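Local coordinates for protein nucleoporin NUP170 (Chaetomium thermophilum, PDB 5HAX) that probably serves as a structural scaffold nucleoporin that helps build the inner ring of the nuclear pore complex, at residues G173-I187 with G190-Y202. Sequence-based numbering, arbitrary orientation.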
ATOM      1  N   GLY A 173     -20.463  24.723 -19.323  1.00 50.16           N
ATOM      2  CA  GLY A 173     -20.463  24.049 -20.604  1.00 55.99           C
ATOM      3  C   GLY A 173     -19.569  22.838 -20.705  1.00 54.64           C
ATOM      4  O   GLY A 173     -19.675  22.092 -21.682  1.00 52.93           O
ATOM      5  N   SER A 174     -18.692  22.612 -19.728  1.00 46.17           N
ATOM      6  CA  SER A 174     -17.717  21.530 -19.787  1.00 43.25           C
ATOM      7  C   SER A 174     -18.216  20.321 -19.005  1.00 46.52           C
ATOM      8  O   SER A 174     -18.560  20.433 -17.822  1.00 42.74           O
ATOM      9  CB  SER A 174     -16.366  21.990 -19.241  1.00 48.51           C
ATOM     10  OG  SER A 174     -15.788  22.982 -20.073  1.00 51.06           O
ATOM     11  N   ASP A 175     -18.241  19.169 -19.671  1.00 39.56           N
ATOM     12  CA  ASP A 175     -18.590  17.908 -19.029  1.00 42.34           C
ATOM     13  C   ASP A 175     -17.657  17.610 -17.859  1.00 45.62           C
ATOM     14  O   ASP A 175     -16.479  17.978 -17.866  1.00 37.36           O
ATOM     15  CB  ASP A 175     -18.524  16.772 -20.054  1.00 35.32           C
ATOM     16  CG  ASP A 175     -18.523  15.398 -19.414  1.00 39.96           C
ATOM     17  OD1 ASP A 175     -19.615  14.890 -19.093  1.00 41.10           O
ATOM     18  OD2 ASP A 175     -17.426  14.821 -19.244  1.00 39.68           O
ATOM     19  N   VAL A 176     -18.198  16.935 -16.845  1.00 40.45           N
ATOM     20  CA  VAL A 176     -17.432  16.472 -15.688  1.00 41.20           C
ATOM     21  C   VAL A 176     -17.557  14.954 -15.636  1.00 38.72           C
ATOM     22  O   VAL A 176     -18.633  14.422 -15.327  1.00 36.72           O
ATOM     23  CB  VAL A 176     -17.919  17.106 -14.377  1.00 46.33           C
ATOM     24  CG1 VAL A 176     -17.154  16.524 -13.189  1.00 44.08           C
ATOM     25  CG2 VAL A 176     -17.757  18.619 -14.419  1.00 46.72           C
ATOM     26  N   SER A 177     -16.455  14.257 -15.929  1.00 40.81           N
ATOM     27  CA  SER A 177     -16.384  12.805 -15.841  1.00 43.49           C
ATOM     28  C   SER A 177     -15.315  12.316 -14.878  1.00 36.33           C
ATOM     29  O   SER A 177     -15.252  11.109 -14.616  1.00 36.54           O
ATOM     30  CB  SER A 177     -16.111  12.189 -17.224  1.00 40.08           C
ATOM     31  OG  SER A 177     -17.229  12.325 -18.082  1.00 43.52           O
ATOM     32  N   PHE A 178     -14.480  13.206 -14.347  1.00 37.83           N
ATOM     33  CA  PHE A 178     -13.381  12.828 -13.468  1.00 40.08           C
ATOM     34  C   PHE A 178     -13.317  13.813 -12.313  1.00 40.77           C
ATOM     35  O   PHE A 178     -13.276  15.027 -12.531  1.00 39.32           O
ATOM     36  CB  PHE A 178     -12.051  12.806 -14.234  1.00 41.64           C
ATOM     37  CG  PHE A 178     -12.121  12.066 -15.540  1.00 37.61           C
ATOM     38  CD1 PHE A 178     -12.190  10.683 -15.563  1.00 39.56           C
ATOM     39  CD2 PHE A 178     -12.121  12.752 -16.744  1.00 38.41           C
ATOM     40  CE1 PHE A 178     -12.260   9.995 -16.763  1.00 34.95           C
ATOM     41  CE2 PHE A 178     -12.188  12.074 -17.948  1.00 43.66           C
ATOM     42  CZ  PHE A 178     -12.258  10.694 -17.959  1.00 39.54           C
ATOM     43  N   ILE A 179     -13.321  13.284 -11.091  1.00 37.88           N
ATOM     44  CA  ILE A 179     -13.213  14.077  -9.872  1.00 41.38           C
ATOM     45  C   ILE A 179     -12.131  13.450  -9.008  1.00 40.48           C
ATOM     46  O   ILE A 179     -12.139  12.234  -8.784  1.00 37.95           O
ATOM     47  CB  ILE A 179     -14.544  14.130  -9.095  1.00 48.57           C
ATOM     48  CG1 ILE A 179     -15.694  14.566 -10.006  1.00 40.96           C
ATOM     49  CG2 ILE A 179     -14.420  15.062  -7.891  1.00 41.70           C
ATOM     50  CD1 ILE A 179     -17.065  14.345  -9.395  1.00 40.73           C
ATOM     51  N   VAL A 180     -11.201  14.273  -8.524  1.00 40.42           N
ATOM     52  CA  VAL A 180     -10.143  13.812  -7.633  1.00 41.05           C
ATOM     53  C   VAL A 180     -10.005  14.800  -6.484  1.00 47.16           C
ATOM     54  O   VAL A 180     -10.287  15.994  -6.626  1.00 41.17           O
ATOM     55  CB  VAL A 180      -8.793  13.642  -8.368  1.00 42.08           C
ATOM     56  CG1 VAL A 180      -8.898  12.541  -9.410  1.00 47.92           C
ATOM     57  CG2 VAL A 180      -8.350  14.955  -9.004  1.00 45.37           C
ATOM     58  N   GLY A 181      -9.571  14.285  -5.341  1.00 44.12           N
ATOM     59  CA  GLY A 181      -9.395  15.100  -4.156  1.00 44.09           C
ATOM     60  C   GLY A 181      -7.997  14.959  -3.594  1.00 41.44           C
ATOM     61  O   GLY A 181      -7.367  13.906  -3.691  1.00 48.94           O
ATOM     62  N   THR A 182      -7.516  16.048  -3.000  1.00 45.79           N
ATOM     63  CA  THR A 182      -6.218  16.060  -2.347  1.00 43.07           C
ATOM     64  C   THR A 182      -6.363  15.778  -0.855  1.00 52.65           C
ATOM     65  O   THR A 182      -7.459  15.792  -0.289  1.00 45.15           O
ATOM     66  CB  THR A 182      -5.512  17.403  -2.541  1.00 44.82           C
ATOM     67  OG1 THR A 182      -6.187  18.415  -1.783  1.00 45.19           O
ATOM     68  CG2 THR A 182      -5.476  17.799  -4.012  1.00 51.60           C
ATOM     69  N   LYS A 183      -5.218  15.528  -0.217  1.00 47.68           N
ATOM     70  CA  LYS A 183      -5.180  15.292   1.221  1.00 58.49           C
ATOM     71  C   LYS A 183      -5.836  16.425   2.000  1.00 56.69           C
ATOM     72  O   LYS A 183      -6.449  16.185   3.047  1.00 49.82           O
ATOM     73  CB  LYS A 183      -3.727  15.121   1.664  1.00 50.22           C
ATOM     74  CG  LYS A 183      -3.545  14.465   3.016  1.00 69.79           C
ATOM     75  CD  LYS A 183      -2.069  14.220   3.328  1.00 79.94           C
ATOM     76  CE  LYS A 183      -1.283  15.521   3.470  1.00 89.01           C
ATOM     77  NZ  LYS A 183      -0.727  16.027   2.178  1.00 77.54           N
ATOM     78  N   ASP A 184      -5.730  17.656   1.502  1.00 54.17           N
ATOM     79  CA  ASP A 184      -6.238  18.839   2.185  1.00 56.71           C
ATOM     80  C   ASP A 184      -7.674  19.182   1.801  1.00 52.50           C
ATOM     81  O   ASP A 184      -8.182  20.221   2.232  1.00 52.62           O
ATOM     82  CB  ASP A 184      -5.333  20.039   1.894  1.00 63.30           C
ATOM     83  CG  ASP A 184      -3.901  19.814   2.339  1.00 77.59           C
ATOM     84  OD1 ASP A 184      -3.697  19.199   3.407  1.00 86.63           O
ATOM     85  OD2 ASP A 184      -2.979  20.252   1.619  1.00 80.39           O
ATOM     86  N   GLY A 185      -8.330  18.351   0.997  1.00 51.76           N
ATOM     87  CA  GLY A 185      -9.715  18.575   0.638  1.00 45.44           C
ATOM     88  C   GLY A 185      -9.947  19.374  -0.626  1.00 44.76           C
ATOM     89  O   GLY A 185     -11.101  19.719  -0.912  1.00 43.89           O
ATOM     90  N   ARG A 186      -8.902  19.688  -1.386  1.00 46.04           N
ATOM     91  CA  ARG A 186      -9.091  20.378  -2.656  1.00 46.61           C
ATOM     92  C   ARG A 186      -9.741  19.440  -3.666  1.00 42.32           C
ATOM     93  O   ARG A 186      -9.388  18.262  -3.748  1.00 44.31           O
ATOM     94  CB  ARG A 186      -7.753  20.891  -3.191  1.00 43.60           C
ATOM     95  CG  ARG A 186      -7.051  21.875  -2.270  1.00 43.34           C
ATOM     96  CD  ARG A 186      -5.775  22.417  -2.895  1.00 50.04           C
ATOM     97  NE  ARG A 186      -6.050  23.339  -3.994  1.00 44.24           N
ATOM     98  CZ  ARG A 186      -5.117  24.021  -4.655  1.00 47.54           C
ATOM     99  NH1 ARG A 186      -3.837  23.891  -4.334  1.00 48.13           N
ATOM    100  NH2 ARG A 186      -5.464  24.839  -5.639  1.00 53.82           N
ATOM    101  N   ILE A 187     -10.688  19.971  -4.439  1.00 44.79           N
ATOM    102  CA  ILE A 187     -11.498  19.187  -5.372  1.00 44.35           C
ATOM    103  C   ILE A 187     -11.232  19.693  -6.785  1.00 51.31           C
ATOM    104  O   ILE A 187     -11.501  20.861  -7.090  1.00 47.05           O
ATOM    105  CB  ILE A 187     -12.996  19.284  -5.035  1.00 41.73           C
ATOM    106  CG1 ILE A 187     -13.263  18.752  -3.621  1.00 43.03           C
ATOM    107  CG2 ILE A 187     -13.827  18.519  -6.059  1.00 42.38           C
ATOM    108  CD1 ILE A 187     -14.669  19.017  -3.123  1.00 46.74           C
ATOM    109  N   GLY A 190     -12.537  17.470 -14.272  1.00 38.86           N
ATOM    110  CA  GLY A 190     -12.222  17.397 -15.690  1.00 45.56           C
ATOM    111  C   GLY A 190     -13.217  16.481 -16.370  1.00 42.84           C
ATOM    112  O   GLY A 190     -13.987  15.776 -15.715  1.00 40.02           O
ATOM    113  N   GLY A 191     -13.198  16.490 -17.698  1.00 32.14           N
ATOM    114  CA  GLY A 191     -14.166  15.697 -18.429  1.00 41.68           C
ATOM    115  C   GLY A 191     -13.845  15.524 -19.896  1.00 34.81           C
ATOM    116  O   GLY A 191     -12.704  15.687 -20.331  1.00 36.62           O
ATOM    117  N   GLU A 192     -14.890  15.189 -20.658  1.00 38.94           N
ATOM    118  CA  GLU A 192     -14.767  14.773 -22.048  1.00 40.52           C
ATOM    119  C   GLU A 192     -15.157  15.874 -23.033  1.00 38.53           C
ATOM    120  O   GLU A 192     -15.392  15.587 -24.212  1.00 39.81           O
ATOM    121  CB  GLU A 192     -15.608  13.517 -22.282  1.00 42.15           C
ATOM    122  CG  GLU A 192     -15.227  12.364 -21.354  1.00 43.66           C
ATOM    123  CD  GLU A 192     -16.007  11.094 -21.631  1.00 46.78           C
ATOM    124  OE1 GLU A 192     -17.182  11.190 -22.043  1.00 54.36           O
ATOM    125  OE2 GLU A 192     -15.441   9.997 -21.435  1.00 48.30           O
ATOM    126  N   SER A 193     -15.233  17.126 -22.577  1.00 36.56           N
ATOM    127  CA  SER A 193     -15.491  18.261 -23.457  1.00 42.49           C
ATOM    128  C   SER A 193     -14.210  18.934 -23.929  1.00 40.64           C
ATOM    129  O   SER A 193     -14.156  19.430 -25.061  1.00 38.29           O
ATOM    130  CB  SER A 193     -16.360  19.301 -22.744  1.00 41.98           C
ATOM    131  OG  SER A 193     -17.653  18.796 -22.470  1.00 35.71           O
ATOM    132  N   ASP A 194     -13.189  18.959 -23.086  1.00 40.25           N
ATOM    133  CA  ASP A 194     -11.958  19.696 -23.336  1.00 40.99           C
ATOM    134  C   ASP A 194     -10.939  19.214 -22.310  1.00 41.33           C
ATOM    135  O   ASP A 194     -11.211  18.301 -21.525  1.00 39.91           O
ATOM    136  CB  ASP A 194     -12.188  21.206 -23.251  1.00 41.03           C
ATOM    137  CG  ASP A 194     -12.953  21.606 -22.006  1.00 44.20           C
ATOM    138  OD1 ASP A 194     -14.105  22.076 -22.136  1.00 47.71           O
ATOM    139  OD2 ASP A 194     -12.413  21.437 -20.895  1.00 45.99           O
ATOM    140  N   THR A 195      -9.761  19.835 -22.321  1.00 37.22           N
ATOM    141  CA  THR A 195      -8.688  19.487 -21.399  1.00 40.34           C
ATOM    142  C   THR A 195      -8.609  20.429 -20.203  1.00 37.07           C
ATOM    143  O   THR A 195      -7.650  20.346 -19.429  1.00 41.47           O
ATOM    144  CB  THR A 195      -7.341  19.474 -22.127  1.00 41.89           C
ATOM    145  OG1 THR A 195      -7.034  20.790 -22.607  1.00 46.18           O
ATOM    146  CG2 THR A 195      -7.361  18.500 -23.294  1.00 45.34           C
ATOM    147  N   ASP A 196      -9.590  21.314 -20.030  1.00 42.91           N
ATOM    148  CA  ASP A 196      -9.544  22.263 -18.927  1.00 40.49           C
ATOM    149  C   ASP A 196      -9.715  21.550 -17.593  1.00 46.77           C
ATOM    150  O   ASP A 196     -10.427  20.548 -17.482  1.00 40.73           O
ATOM    151  CB  ASP A 196     -10.638  23.321 -19.062  1.00 45.25           C
ATOM    152  CG  ASP A 196     -10.471  24.189 -20.288  1.00 44.89           C
ATOM    153  OD1 ASP A 196      -9.402  24.131 -20.930  1.00 42.94           O
ATOM    154  OD2 ASP A 196     -11.417  24.940 -20.599  1.00 47.69           O
ATOM    155  N   ILE A 197      -9.067  22.095 -16.567  1.00 37.70           N
ATOM    156  CA  ILE A 197      -9.179  21.599 -15.201  1.00 42.07           C
ATOM    157  C   ILE A 197      -9.812  22.690 -14.351  1.00 43.77           C
ATOM    158  O   ILE A 197      -9.327  23.828 -14.330  1.00 46.08           O
ATOM    159  CB  ILE A 197      -7.808  21.181 -14.638  1.00 37.99           C
ATOM    160  CG1 ILE A 197      -7.342  19.911 -15.355  1.00 49.42           C
ATOM    161  CG2 ILE A 197      -7.891  20.937 -13.127  1.00 43.36           C
ATOM    162  CD1 ILE A 197      -5.940  19.501 -15.027  1.00 57.15           C
ATOM    163  N   HIS A 198     -10.891  22.340 -13.661  1.00 43.04           N
ATOM    164  CA  HIS A 198     -11.586  23.241 -12.758  1.00 45.93           C
ATOM    165  C   HIS A 198     -11.336  22.814 -11.319  1.00 46.00           C
ATOM    166  O   HIS A 198     -10.957  21.673 -11.042  1.00 43.57           O
ATOM    167  CB  HIS A 198     -13.094  23.253 -13.037  1.00 45.21           C
ATOM    168  CG  HIS A 198     -13.453  23.684 -14.424  1.00 53.18           C
ATOM    169  ND1 HIS A 198     -13.420  22.826 -15.503  1.00 49.57           N
ATOM    170  CD2 HIS A 198     -13.863  24.880 -14.908  1.00 52.32           C
ATOM    171  CE1 HIS A 198     -13.792  23.475 -16.591  1.00 47.06           C
ATOM    172  NE2 HIS A 198     -14.065  24.725 -16.258  1.00 49.03           N
ATOM    173  N   GLU A 199     -11.554  23.754 -10.403  1.00 45.25           N
ATOM    174  CA  GLU A 199     -11.462  23.495  -8.974  1.00 50.31           C
ATOM    175  C   GLU A 199     -12.699  24.057  -8.294  1.00 52.71           C
ATOM    176  O   GLU A 199     -13.175  25.138  -8.654  1.00 53.53           O
ATOM    177  CB  GLU A 199     -10.197  24.115  -8.359  1.00 43.70           C
ATOM    178  CG  GLU A 199     -10.080  23.902  -6.849  1.00 48.37           C
ATOM    179  CD  GLU A 199      -8.727  24.297  -6.291  1.00 54.12           C
ATOM    180  OE1 GLU A 199      -7.915  24.878  -7.040  1.00 50.70           O
ATOM    181  OE2 GLU A 199      -8.472  24.020  -5.098  1.00 44.59           O
ATOM    182  N   ILE A 200     -13.223  23.313  -7.324  1.00 48.53           N
ATOM    183  CA  ILE A 200     -14.356  23.752  -6.519  1.00 47.71           C
ATOM    184  C   ILE A 200     -13.823  24.232  -5.177  1.00 49.91           C
ATOM    185  O   ILE A 200     -13.112  23.497  -4.481  1.00 52.73           O
ATOM    186  CB  ILE A 200     -15.390  22.628  -6.334  1.00 46.75           C
ATOM    187  CG1 ILE A 200     -16.042  22.300  -7.681  1.00 51.83           C
ATOM    188  CG2 ILE A 200     -16.447  23.042  -5.297  1.00 52.80           C
ATOM    189  CD1 ILE A 200     -17.209  21.342  -7.596  1.00 57.00           C
ATOM    190  N   PHE A 201     -14.161  25.467  -4.824  1.00 50.18           N
ATOM    191  CA  PHE A 201     -13.871  26.031  -3.515  1.00 60.68           C
ATOM    192  C   PHE A 201     -15.136  26.017  -2.668  1.00 55.32           C
ATOM    193  O   PHE A 201     -16.248  26.145  -3.184  1.00 49.43           O
ATOM    194  CB  PHE A 201     -13.354  27.466  -3.633  1.00 61.44           C
ATOM    195  CG  PHE A 201     -12.141  27.608  -4.500  1.00 65.85           C
ATOM    196  CD1 PHE A 201     -10.874  27.397  -3.983  1.00 67.25           C
ATOM    197  CD2 PHE A 201     -12.265  27.963  -5.831  1.00 69.42           C
ATOM    198  CE1 PHE A 201      -9.754  27.532  -4.780  1.00 69.84           C
ATOM    199  CE2 PHE A 201     -11.152  28.100  -6.631  1.00 72.18           C
ATOM    200  CZ  PHE A 201      -9.892  27.885  -6.107  1.00 68.42           C
ATOM    201  N   TYR A 202     -14.961  25.859  -1.359  1.00 59.31           N
ATOM    202  CA  TYR A 202     -16.088  26.004  -0.453  1.00 61.52           C
ATOM    203  C   TYR A 202     -15.587  26.404   0.926  1.00 60.94           C
ATOM    204  O   TYR A 202     -14.462  26.078   1.317  1.00 52.64           O
ATOM    205  CB  TYR A 202     -16.935  24.723  -0.380  1.00 53.29           C
ATOM    206  CG  TYR A 202     -16.239  23.505   0.191  1.00 54.18           C
ATOM    207  CD1 TYR A 202     -16.279  23.233   1.551  1.00 61.58           C
ATOM    208  CD2 TYR A 202     -15.570  22.612  -0.637  1.00 54.20           C
ATOM    209  CE1 TYR A 202     -15.657  22.116   2.076  1.00 55.51           C
ATOM    210  CE2 TYR A 202     -14.945  21.492  -0.121  1.00 50.15           C
ATOM    211  CZ  TYR A 202     -14.993  21.248   1.235  1.00 60.06           C
ATOM    212  OH  TYR A 202     -14.371  20.135   1.751  1.00 54.99           O
TER
HETATM  213  O   HOH W   1     -13.941  24.742 -19.430  1.00 50.53           O
HETATM  214  O   HOH W   2     -14.585  18.608 -19.846  1.00 41.70           O
HETATM  215  O   HOH W   3     -13.086  18.575   0.037  1.00 45.33           O
HETATM  216  O   HOH W   4     -10.679  23.001  -3.711  1.00 44.78           O
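A four-stranded antiparallel blade of the N-terminal beta-propeller is held at two places here, by a classic beta bulge at Gly190 and by an ion pair between Arg186 and Glu199. In the bulge, Gly190 O accepts from both Ser177 N (2.9 Å) and Phe178 N, the first donor lying in the carbonyl plane and the second tilted from it; Gly190 N returns a bond to Phe178 O. Gly191 CA makes a CA-H...O contact with Asp175 O (3.3 Å), the two backbones being close-packed here. Beyond the bulge, with CG of Asp175 anti to the backbone N (chi1 165°), OD2 takes Glu192 N at 2.9 Å on its anti side and Ser177 OG on its syn side. Ser193 OG receives Asp175 N (2.9 Å), while Ser174 OG donates to Asp194 OD1 (2.8 Å), whose partner oxygen OD2 closes an Asx turn onto Asp196 N. At the other end, Arg186 grips Glu199 side-on: NE meets OE2 at 2.7 Å and NH2 meets OE1 at 2.8 Å, the guanidinium and carboxylate planes 28° apart, nearly coplanar. His218 also bonds Glu199 OE1, and Lys261 O takes Arg186 NH2. A methionine in place of Arg186 would probably leave the buried Glu199 carboxylate without its countercharge and Lys261 O without this donor. On the opposite side of the strand from the ion pair, with Ile200, Ile187 CD1 packs against Tyr202 CE2 (3.9 Å), and Tyr202 OH bonds Lys123 N. The order 178-181, 187-190, 198-202, 213-217 is the up-and-down meander of a propeller blade.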